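4-oxalocrotonate decarboxylase NahK (Pseudomonas putida, PDB 5D2F) catalyses the metal-assisted decarboxylation of (3E)-2-oxohex-3-enedioate (4-oxalocrotonate) to 2-oxopent-4-enoate and CO2 in naphthalene degradation. Local coordinates at residues Asn21-Arg26 with Phe53-Phe58; Ile153-Pro158 with Gly191-Leu196; Asp200-Gly205 with Gly225-Ser230. The protein carries 1 engineered substitution. One frame throughout, in Å; residues are numbered along the deposited sequence.

Overall arrangement
Contacts 2 and 3 are neighbours, both within the fumarylacetoacetate hydrolase family region, and their centres are 12 Å apart. They share one apolar patch: L196 CD2 meets L201 CD1 at 3.7 Å, and I153 and L196 both pack on L228. Contact 1 joins the loops before helices 26-41 and 58-74. Its centre lies 38 Å from that of contact 2 and 34 Å from that of contact 3, and it touches neither. The magnesium-binding residue E130 is near contacts 2 and 3: the side chains of P158 and P227 each lie about 8 Å from its side chain. No metal is bound to this chain, and contact 1 lies away from the site.

Contact 1 (Asn21-Arg26 with Phe53-Phe58); sequences NRTLTR and FPEMTF
T57 OG1 donates a short hydrogen bond of 2.5 Å to N21 O. The donor is tilted 20° from the carbonyl plane. The same hydroxyl caps a backbone N in the first turn of helix 58-74. T57 OG1 lies between its own backbone N and carbonyl carbon (chi1 62°), a position from which it serves both partners. D60, in that first turn, takes hydrogen bonds from both segments: T57 N and T23 OG1 on OD2, and L24 N on OD1. The bond from T57 N to D60 OD2 is consistent with a capping box. T23 stands against E55, with T23 OG1 3.1 Å from E55 O and T23 CB 3.6 Å from E55 OE1. One residue on, the contact turns apolar. L24 pushes CD2 between F53 and M56, 3.6 Å from F53 CD2 and 3.7 Å from M56 CG. The L24 and F53 side chains cross at about a right angle. A type I turn from F53 to M56 presents these two residues. R22 points away and forms a salt bridge with D63. The chemistry is therefore split: the start of the modelled chain is tied to the N-terminus of helix 58-74 by hydroxyl and carboxylate bonds, and L24 adds a small greasy contact beside them.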
loop_
_atom_site.group_PDB
_atom_site.type_symbol
_atom_site.label_atom_id
_atom_site.label_comp_id
_atom_site.label_asym_id
_atom_site.label_seq_id
_atom_site.Cartn_x
_atom_site.Cartn_y
_atom_site.Cartn_z
ATOM N N ASN A 21 0.844 16.860 19.112
ATOM C CA ASN A 21 0.290 16.751 17.767
ATOM C C ASN A 21 -0.725 15.608 17.679
ATOM O O ASN A 21 -0.899 14.989 16.624
ATOM C CB ASN A 21 1.403 16.575 16.725
ATOM C CG ASN A 21 2.240 15.331 16.963
ATOM O OD1 ASN A 21 2.182 14.727 18.034
ATOM N ND2 ASN A 21 3.031 14.944 15.959
ATOM N N ARG A 22 -1.388 15.335 18.798
ATOM C CA ARG A 22 -2.450 14.338 18.850
ATOM C C ARG A 22 -3.662 14.961 19.497
ATOM O O ARG A 22 -3.531 15.726 20.452
ATOM C CB ARG A 22 -2.021 13.134 19.684
ATOM C CG ARG A 22 -1.069 12.192 18.981
ATOM C CD ARG A 22 -0.481 11.180 19.948
ATOM N NE ARG A 22 0.238 10.131 19.231
ATOM C CZ ARG A 22 1.472 10.259 18.756
ATOM N NH1 ARG A 22 2.148 11.387 18.941
ATOM N NH2 ARG A 22 2.037 9.258 18.103
ATOM N N THR A 23 -4.843 14.612 18.996
ATOM C CA THR A 23 -6.078 15.156 19.531
ATOM C C THR A 23 -6.987 14.059 20.056
ATOM O O THR A 23 -7.930 14.328 20.798
ATOM C CB THR A 23 -6.835 15.946 18.472
ATOM O OG1 THR A 23 -7.235 15.058 17.420
ATOM C CG2 THR A 23 -5.951 17.026 17.907
ATOM N N LEU A 24 -6.715 12.822 19.657
ATOM C CA LEU A 24 -7.530 11.714 20.131
ATOM C C LEU A 24 -7.134 11.325 21.547
ATOM O O LEU A 24 -5.959 11.346 21.914
ATOM C CB LEU A 24 -7.407 10.491 19.219
ATOM C CG LEU A 24 -7.924 10.588 17.783
ATOM C CD1 LEU A 24 -7.644 9.302 17.013
ATOM C CD2 LEU A 24 -9.420 10.862 17.782
ATOM N N THR A 25 -8.122 10.973 22.356
ATOM C CA THR A 25 -7.830 10.294 23.604
ATOM C C THR A 25 -7.427 8.869 23.252
ATOM O O THR A 25 -7.760 8.394 22.170
ATOM C CB THR A 25 -9.061 10.253 24.492
ATOM O OG1 THR A 25 -10.068 9.453 23.863
ATOM C CG2 THR A 25 -9.605 11.664 24.699
ATOM N N ARG A 26 -6.720 8.185 24.152
ATOM C CA ARG A 26 -6.311 6.807 23.884
ATOM C C ARG A 26 -7.525 5.911 23.696
ATOM O O ARG A 26 -7.523 4.989 22.868
ATOM C CB ARG A 26 -5.442 6.264 25.015
ATOM C CG ARG A 26 -4.942 4.842 24.786
ATOM C CD ARG A 26 -4.158 4.716 23.484
ATOM N NE ARG A 26 -3.638 3.362 23.280
ATOM C CZ ARG A 26 -3.027 2.944 22.172
ATOM N NH1 ARG A 26 -2.848 3.775 21.157
ATOM N NH2 ARG A 26 -2.587 1.696 22.094
ATOM N N PHE A 53 -14.256 13.002 13.933
ATOM C CA PHE A 53 -13.114 13.502 14.681
ATOM C C PHE A 53 -12.281 14.409 13.778
ATOM O O PHE A 53 -11.180 14.039 13.380
ATOM C CB PHE A 53 -12.257 12.331 15.173
ATOM C CG PHE A 53 -12.983 11.393 16.106
ATOM C CD1 PHE A 53 -13.716 10.327 15.613
ATOM C CD2 PHE A 53 -12.943 11.600 17.475
ATOM C CE1 PHE A 53 -14.386 9.473 16.463
ATOM C CE2 PHE A 53 -13.605 10.743 18.338
ATOM C CZ PHE A 53 -14.330 9.678 17.826
ATOM N N PRO A 54 -12.803 15.604 13.455
ATOM C CA PRO A 54 -12.147 16.467 12.466
ATOM C C PRO A 54 -10.758 16.942 12.879
ATOM O O PRO A 54 -9.963 17.288 12.000
ATOM C CB PRO A 54 -13.111 17.657 12.332
ATOM C CG PRO A 54 -13.940 17.624 13.556
ATOM C CD PRO A 54 -14.073 16.182 13.925
ATOM N N GLU A 55 -10.465 16.951 14.178
ATOM C CA GLU A 55 -9.174 17.427 14.661
ATOM C C GLU A 55 -8.069 16.398 14.480
ATOM O O GLU A 55 -6.909 16.697 14.755
ATOM C CB GLU A 55 -9.229 17.782 16.151
ATOM C CG GLU A 55 -10.242 18.849 16.546
ATOM C CD GLU A 55 -10.132 19.200 18.025
ATOM O OE1 GLU A 55 -9.275 18.600 18.714
ATOM O OE2 GLU A 55 -10.894 20.066 18.501
ATOM N N MET A 56 -8.430 15.180 14.074
ATOM C CA MET A 56 -7.457 14.100 13.970
ATOM C C MET A 56 -6.244 14.531 13.172
ATOM O O MET A 56 -6.374 15.140 12.112
ATOM C CB MET A 56 -8.071 12.876 13.295
ATOM C CG MET A 56 -8.749 11.941 14.257
ATOM S SD MET A 56 -9.380 10.498 13.393
ATOM C CE MET A 56 -7.869 9.824 12.717
ATOM N N THR A 57 -5.067 14.227 13.704
ATOM C CA THR A 57 -3.813 14.528 13.032
ATOM C C THR A 57 -3.308 13.267 12.362
ATOM O O THR A 57 -3.875 12.185 12.553
ATOM C CB THR A 57 -2.750 14.990 14.041
ATOM O OG1 THR A 57 -2.495 13.934 14.977
ATOM C CG2 THR A 57 -3.237 16.233 14.796
ATOM N N PHE A 58 -2.235 13.385 11.588
ATOM C CA PHE A 58 -1.653 12.181 10.997
ATOM C C PHE A 58 -1.142 11.270 12.103
ATOM O O PHE A 58 -1.241 10.051 12.000
ATOM C CB PHE A 58 -0.547 12.521 9.993
ATOM C CG PHE A 58 -1.059 12.790 8.603
ATOM C CD1 PHE A 58 -1.450 11.743 7.777
ATOM C CD2 PHE A 58 -1.145 14.087 8.119
ATOM C CE1 PHE A 58 -1.930 11.985 6.500
ATOM C CE2 PHE A 58 -1.623 14.340 6.841
ATOM C CZ PHE A 58 -2.013 13.282 6.029
#

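Contact 2 (Ile153-Pro158 with Gly191-Leu196); sequences IDYVIP and GRMASL
The Y155 ring carries M193 over one face, a Met-aromatic contact. M193 SD lies 4.1 Å from the ring centroid, 28° off the ring normal. M193 CE reaches toward the rim, 3.5 Å from Y155 CE1. The ring is set by a chi1 of 56°, which puts CG between the backbone N and the carbonyl carbon. The extended M193 chain also runs alongside I157, and its CE is 3.6 Å from I157 CD1. At the far end of the strand segment, P158 CD sits 3.3 Å from R192 O. That oxygen is buried and has no hydrogen-bond partner in the model. A single antiparallel bridge, the hydrogen-bonded pair V156 with A194, joins the backbones. V156 N binds A194 O at 2.7 Å with a nearly straight N-H, and A194 N returns a bond to V156 O. Beyond it, a water links D154 O to L196 N. L196 CD1 closes this end on I153 CB at 3.7 Å. The loop 191-196 thus lies along one edge of strand 153-163, following on from the pairing with strand 184-189. On the other edge is strand 126-135, where D154 and Y155 form a classic beta bulge opposite V134. Helix 227-239 meets I153 and L196 through L228.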
loop_
_atom_site.group_PDB
_atom_site.type_symbol
_atom_site.label_atom_id
_atom_site.label_comp_id
_atom_site.label_asym_id
_atom_site.label_seq_id
_atom_site.Cartn_x
_atom_site.Cartn_y
_atom_site.Cartn_z
ATOM N N ILE A 153 18.722 -2.900 -1.133
ATOM C CA ILE A 153 17.737 -3.663 -1.892
ATOM C C ILE A 153 18.248 -5.059 -2.250
ATOM O O ILE A 153 19.287 -5.197 -2.896
ATOM C CB ILE A 153 17.331 -2.938 -3.184
ATOM C CG1 ILE A 153 16.733 -1.565 -2.855
ATOM C CG2 ILE A 153 16.351 -3.784 -3.974
ATOM C CD1 ILE A 153 15.612 -1.595 -1.815
ATOM N N ASP A 154 17.507 -6.085 -1.844
ATOM C CA ASP A 154 17.852 -7.465 -2.179
ATOM C C ASP A 154 17.389 -7.739 -3.601
ATOM O O ASP A 154 18.192 -8.070 -4.479
ATOM C CB ASP A 154 17.177 -8.428 -1.210
ATOM C CG ASP A 154 17.758 -9.822 -1.265
ATOM O OD1 ASP A 154 18.553 -10.110 -2.190
ATOM O OD2 ASP A 154 17.408 -10.634 -0.381
ATOM N N TYR A 155 16.091 -7.571 -3.832
ATOM C CA TYR A 155 15.523 -7.780 -5.155
ATOM C C TYR A 155 14.202 -7.046 -5.295
ATOM O O TYR A 155 13.659 -6.541 -4.315
ATOM C CB TYR A 155 15.314 -9.268 -5.438
ATOM C CG TYR A 155 14.467 -9.983 -4.417
ATOM C CD1 TYR A 155 13.080 -10.014 -4.529
ATOM C CD2 TYR A 155 15.056 -10.643 -3.349
ATOM C CE1 TYR A 155 12.310 -10.682 -3.601
ATOM C CE2 TYR A 155 14.295 -11.302 -2.415
ATOM C CZ TYR A 155 12.927 -11.320 -2.546
ATOM O OH TYR A 155 12.178 -11.984 -1.608
ATOM N N VAL A 156 13.700 -6.971 -6.524
ATOM C CA VAL A 156 12.390 -6.386 -6.758
ATOM C C VAL A 156 11.426 -7.453 -7.245
ATOM O O VAL A 156 11.838 -8.482 -7.776
ATOM C CB VAL A 156 12.429 -5.212 -7.743
ATOM C CG1 VAL A 156 13.445 -4.181 -7.278
ATOM C CG2 VAL A 156 12.759 -5.705 -9.153
ATOM N N ILE A 157 10.138 -7.228 -7.029
ATOM C CA ILE A 157 9.163 -8.220 -7.447
ATOM C C ILE A 157 7.870 -7.535 -7.834
ATOM O O ILE A 157 7.344 -6.716 -7.074
ATOM C CB ILE A 157 8.966 -9.338 -6.380
ATOM C CG1 ILE A 157 7.898 -10.339 -6.818
ATOM C CG2 ILE A 157 8.645 -8.750 -5.022
ATOM C CD1 ILE A 157 7.954 -11.664 -6.071
ATOM N N PRO A 158 7.381 -7.822 -9.048
ATOM C CA PRO A 158 6.132 -7.202 -9.482
ATOM C C PRO A 158 5.037 -7.562 -8.506
ATOM O O PRO A 158 4.962 -8.716 -8.073
ATOM C CB PRO A 158 5.853 -7.889 -10.817
ATOM C CG PRO A 158 7.217 -8.239 -11.328
ATOM C CD PRO A 158 7.987 -8.651 -10.106
ATOM N N GLY A 191 5.043 -12.360 -11.459
ATOM C CA GLY A 191 6.058 -12.066 -12.444
ATOM C C GLY A 191 7.339 -12.745 -12.012
ATOM O O GLY A 191 7.306 -13.818 -11.403
ATOM N N ARG A 192 8.473 -12.116 -12.302
ATOM C CA ARG A 192 9.744 -12.683 -11.909
ATOM C C ARG A 192 10.530 -11.683 -11.077
ATOM O O ARG A 192 10.490 -10.481 -11.335
ATOM C CB ARG A 192 10.534 -13.122 -13.146
ATOM C CG ARG A 192 9.845 -14.241 -13.938
ATOM C CD ARG A 192 10.661 -14.684 -15.145
ATOM N NE ARG A 192 10.858 -13.590 -16.093
ATOM C CZ ARG A 192 9.992 -13.263 -17.048
ATOM N NH1 ARG A 192 8.865 -13.951 -17.190
ATOM N NH2 ARG A 192 10.255 -12.251 -17.867
ATOM N N MET A 193 11.217 -12.185 -10.057
ATOM C CA MET A 193 12.086 -11.341 -9.246
ATOM C C MET A 193 13.298 -10.931 -10.063
ATOM O O MET A 193 13.670 -11.603 -11.023
ATOM C CB MET A 193 12.555 -12.087 -8.005
ATOM C CG MET A 193 11.462 -12.368 -7.005
ATOM S SD MET A 193 12.039 -13.595 -5.821
ATOM C CE MET A 193 10.665 -13.601 -4.671
ATOM N N ALA A 194 13.910 -9.820 -9.681
ATOM C CA ALA A 194 15.111 -9.356 -10.346
ATOM C C ALA A 194 15.921 -8.537 -9.370
ATOM O O ALA A 194 15.370 -7.922 -8.454
ATOM C CB ALA A 194 14.765 -8.534 -11.566
ATOM N N SER A 195 17.234 -8.530 -9.568
ATOM C CA SER A 195 18.097 -7.628 -8.821
ATOM C C SER A 195 18.006 -6.240 -9.446
ATOM O O SER A 195 17.544 -6.099 -10.580
ATOM C CB SER A 195 19.544 -8.125 -8.855
ATOM O OG SER A 195 20.097 -7.929 -10.138
ATOM N N LEU A 196 18.444 -5.216 -8.713
ATOM C CA LEU A 196 18.461 -3.858 -9.241
ATOM C C LEU A 196 19.300 -3.729 -10.497
ATOM O O LEU A 196 18.955 -2.967 -11.393
ATOM C CB LEU A 196 18.980 -2.874 -8.201
ATOM C CG LEU A 196 18.003 -2.426 -7.127
ATOM C CD1 LEU A 196 18.663 -1.366 -6.256
ATOM C CD2 LEU A 196 16.740 -1.892 -7.770
HETATM O O HOH W 1 19.514 -5.896 -5.961
#

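Contact 3 (Asp200-Gly205 with Gly225-Ser230); sequences DLRTLG and GHPLSS. With EDO (1,2-ethanediol), chain C.
The R202 and H226 side chains cross at about a right angle. From CB, the R202 side chain sets CG anti to the carbonyl carbon (chi1 -62°). This brings R202 CG over one face of the H226 imidazole, 4.0 Å from its centroid, in a CH-pi contact offset toward the rim. R202 CD lies 3.5 Å from H226 CD2. The chain then bends at chi3, and R202 NE comes within 3.4 Å of G225 O. The guanidinium plane ends 29° from that of the ring. Both ring nitrogens have partners in this crystal. H226 ND1 accepts a hydrogen bond from L228 N at 3.1 Å, with the donor 17° out of the ring plane, and this bond helps fix the ring. H226 NE2 shares a hydrogen bond of 2.9 Å with O2 of a 1,2-ethanediol, probably from the crystallisation liquor. An alanine at H226, lacking the ring, would probably leave L228 N without its capping acceptor and R202 freer to turn. Beside the ring, the contact is apolar. L201 CB packs on P227 CG at 3.9 Å, and L201 CD1 meets L228 CG at 3.6 Å. I131 of strand 126-135 lies against both L201 and P227. L201 and R202, the first two residues of a type I turn before strand 205-210, thus pack against the start of helix 227-239. That start is a side-chain N-cap with a histidine as the capping residue, followed by a proline in the first turn.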
loop_
_atom_site.group_PDB
_atom_site.type_symbol
_atom_site.label_atom_id
_atom_site.label_comp_id
_atom_site.label_asym_id
_atom_site.label_seq_id
_atom_site.Cartn_x
_atom_site.Cartn_y
_atom_site.Cartn_z
ATOM N N ASP A 200 15.816 -1.368 -14.849
ATOM C CA ASP A 200 15.776 0.062 -14.625
ATOM C C ASP A 200 14.393 0.417 -14.109
ATOM O O ASP A 200 13.430 0.465 -14.882
ATOM C CB ASP A 200 16.056 0.841 -15.905
ATOM C CG ASP A 200 16.009 2.340 -15.681
ATOM O OD1 ASP A 200 16.631 2.823 -14.712
ATOM O OD2 ASP A 200 15.334 3.036 -16.458
ATOM N N LEU A 201 14.291 0.661 -12.807
ATOM C CA LEU A 201 12.981 0.881 -12.194
ATOM C C LEU A 201 12.234 2.085 -12.755
ATOM O O LEU A 201 11.021 2.023 -12.928
ATOM C CB LEU A 201 13.096 0.978 -10.676
ATOM C CG LEU A 201 13.509 -0.329 -9.999
ATOM C CD1 LEU A 201 13.576 -0.138 -8.502
ATOM C CD2 LEU A 201 12.513 -1.411 -10.341
ATOM N N ARG A 202 12.936 3.171 -13.065
ATOM C CA ARG A 202 12.244 4.358 -13.575
ATOM C C ARG A 202 11.559 4.147 -14.932
ATOM O O ARG A 202 10.487 4.700 -15.201
ATOM C CB ARG A 202 13.202 5.545 -13.646
ATOM C CG ARG A 202 13.749 5.944 -12.299
ATOM C CD ARG A 202 14.813 7.002 -12.457
ATOM N NE ARG A 202 14.327 8.072 -13.316
ATOM C CZ ARG A 202 15.081 8.725 -14.194
ATOM N NH1 ARG A 202 16.368 8.420 -14.325
ATOM N NH2 ARG A 202 14.544 9.687 -14.934
ATOM N N THR A 203 12.183 3.360 -15.797
ATOM C CA THR A 203 11.622 3.139 -17.120
ATOM C C THR A 203 10.982 1.768 -17.220
ATOM O O THR A 203 10.678 1.301 -18.315
ATOM C CB THR A 203 12.676 3.265 -18.231
ATOM O OG1 THR A 203 13.665 2.246 -18.059
ATOM C CG2 THR A 203 13.337 4.644 -18.190
ATOM N N LEU A 204 10.780 1.113 -16.083
ATOM C CA LEU A 204 10.143 -0.193 -16.124
ATOM C C LEU A 204 8.686 -0.005 -16.511
ATOM O O LEU A 204 7.910 0.575 -15.756
ATOM C CB LEU A 204 10.256 -0.915 -14.783
ATOM C CG LEU A 204 10.241 -2.435 -14.952
ATOM C CD1 LEU A 204 11.085 -3.113 -13.886
ATOM C CD2 LEU A 204 8.821 -2.959 -14.926
ATOM N N GLY A 205 8.325 -0.486 -17.697
ATOM C CA GLY A 205 6.982 -0.310 -18.220
ATOM C C GLY A 205 6.013 -1.337 -17.666
ATOM O O GLY A 205 6.344 -2.513 -17.501
ATOM N N GLY A 225 8.948 9.636 -9.231
ATOM C CA GLY A 225 10.057 9.862 -10.138
ATOM C C GLY A 225 11.069 8.738 -10.041
ATOM O O GLY A 225 11.925 8.580 -10.906
ATOM N N HIS A 226 10.977 7.958 -8.968
ATOM C CA HIS A 226 11.854 6.819 -8.770
ATOM C C HIS A 226 11.285 5.957 -7.678
ATOM O O HIS A 226 11.185 6.390 -6.526
ATOM C CB HIS A 226 13.258 7.249 -8.353
ATOM C CG HIS A 226 14.281 6.172 -8.513
ATOM N ND1 HIS A 226 14.085 4.882 -8.062
ATOM C CD2 HIS A 226 15.504 6.183 -9.100
ATOM C CE1 HIS A 226 15.143 4.148 -8.363
ATOM N NE2 HIS A 226 16.019 4.913 -8.987
ATOM N N PRO A 227 10.905 4.729 -8.030
ATOM C CA PRO A 227 10.227 3.870 -7.061
ATOM C C PRO A 227 11.005 3.672 -5.764
ATOM O O PRO A 227 10.390 3.573 -4.710
ATOM C CB PRO A 227 10.112 2.547 -7.811
ATOM C CG PRO A 227 10.013 2.942 -9.212
ATOM C CD PRO A 227 10.932 4.118 -9.372
ATOM N N LEU A 228 12.334 3.633 -5.824
ATOM C CA LEU A 228 13.117 3.381 -4.612
ATOM C C LEU A 228 13.089 4.553 -3.649
ATOM O O LEU A 228 13.421 4.409 -2.474
ATOM C CB LEU A 228 14.561 3.026 -4.942
ATOM C CG LEU A 228 14.777 1.726 -5.709
ATOM C CD1 LEU A 228 16.259 1.499 -5.860
ATOM C CD2 LEU A 228 14.140 0.548 -4.974
ATOM N N SER A 229 12.705 5.716 -4.149
ATOM C CA SER A 229 12.555 6.860 -3.286
ATOM C C SER A 229 11.444 6.600 -2.279
ATOM O O SER A 229 11.519 7.055 -1.138
ATOM C CB SER A 229 12.272 8.114 -4.102
ATOM O OG SER A 229 11.909 9.166 -3.238
ATOM N N SER A 230 10.431 5.842 -2.693
ATOM C CA SER A 230 9.354 5.457 -1.787
ATOM C C SER A 230 9.885 4.775 -0.530
ATOM O O SER A 230 9.390 5.016 0.576
ATOM C CB SER A 230 8.387 4.502 -2.481
ATOM O OG SER A 230 7.191 4.424 -1.756
HETATM C C1 EDO C . 18.761 7.481 -10.217
HETATM O O1 EDO C . 19.933 7.802 -9.455
HETATM C C2 EDO C . 18.987 6.213 -11.039
HETATM O O2 EDO C . 18.669 5.043 -10.271
#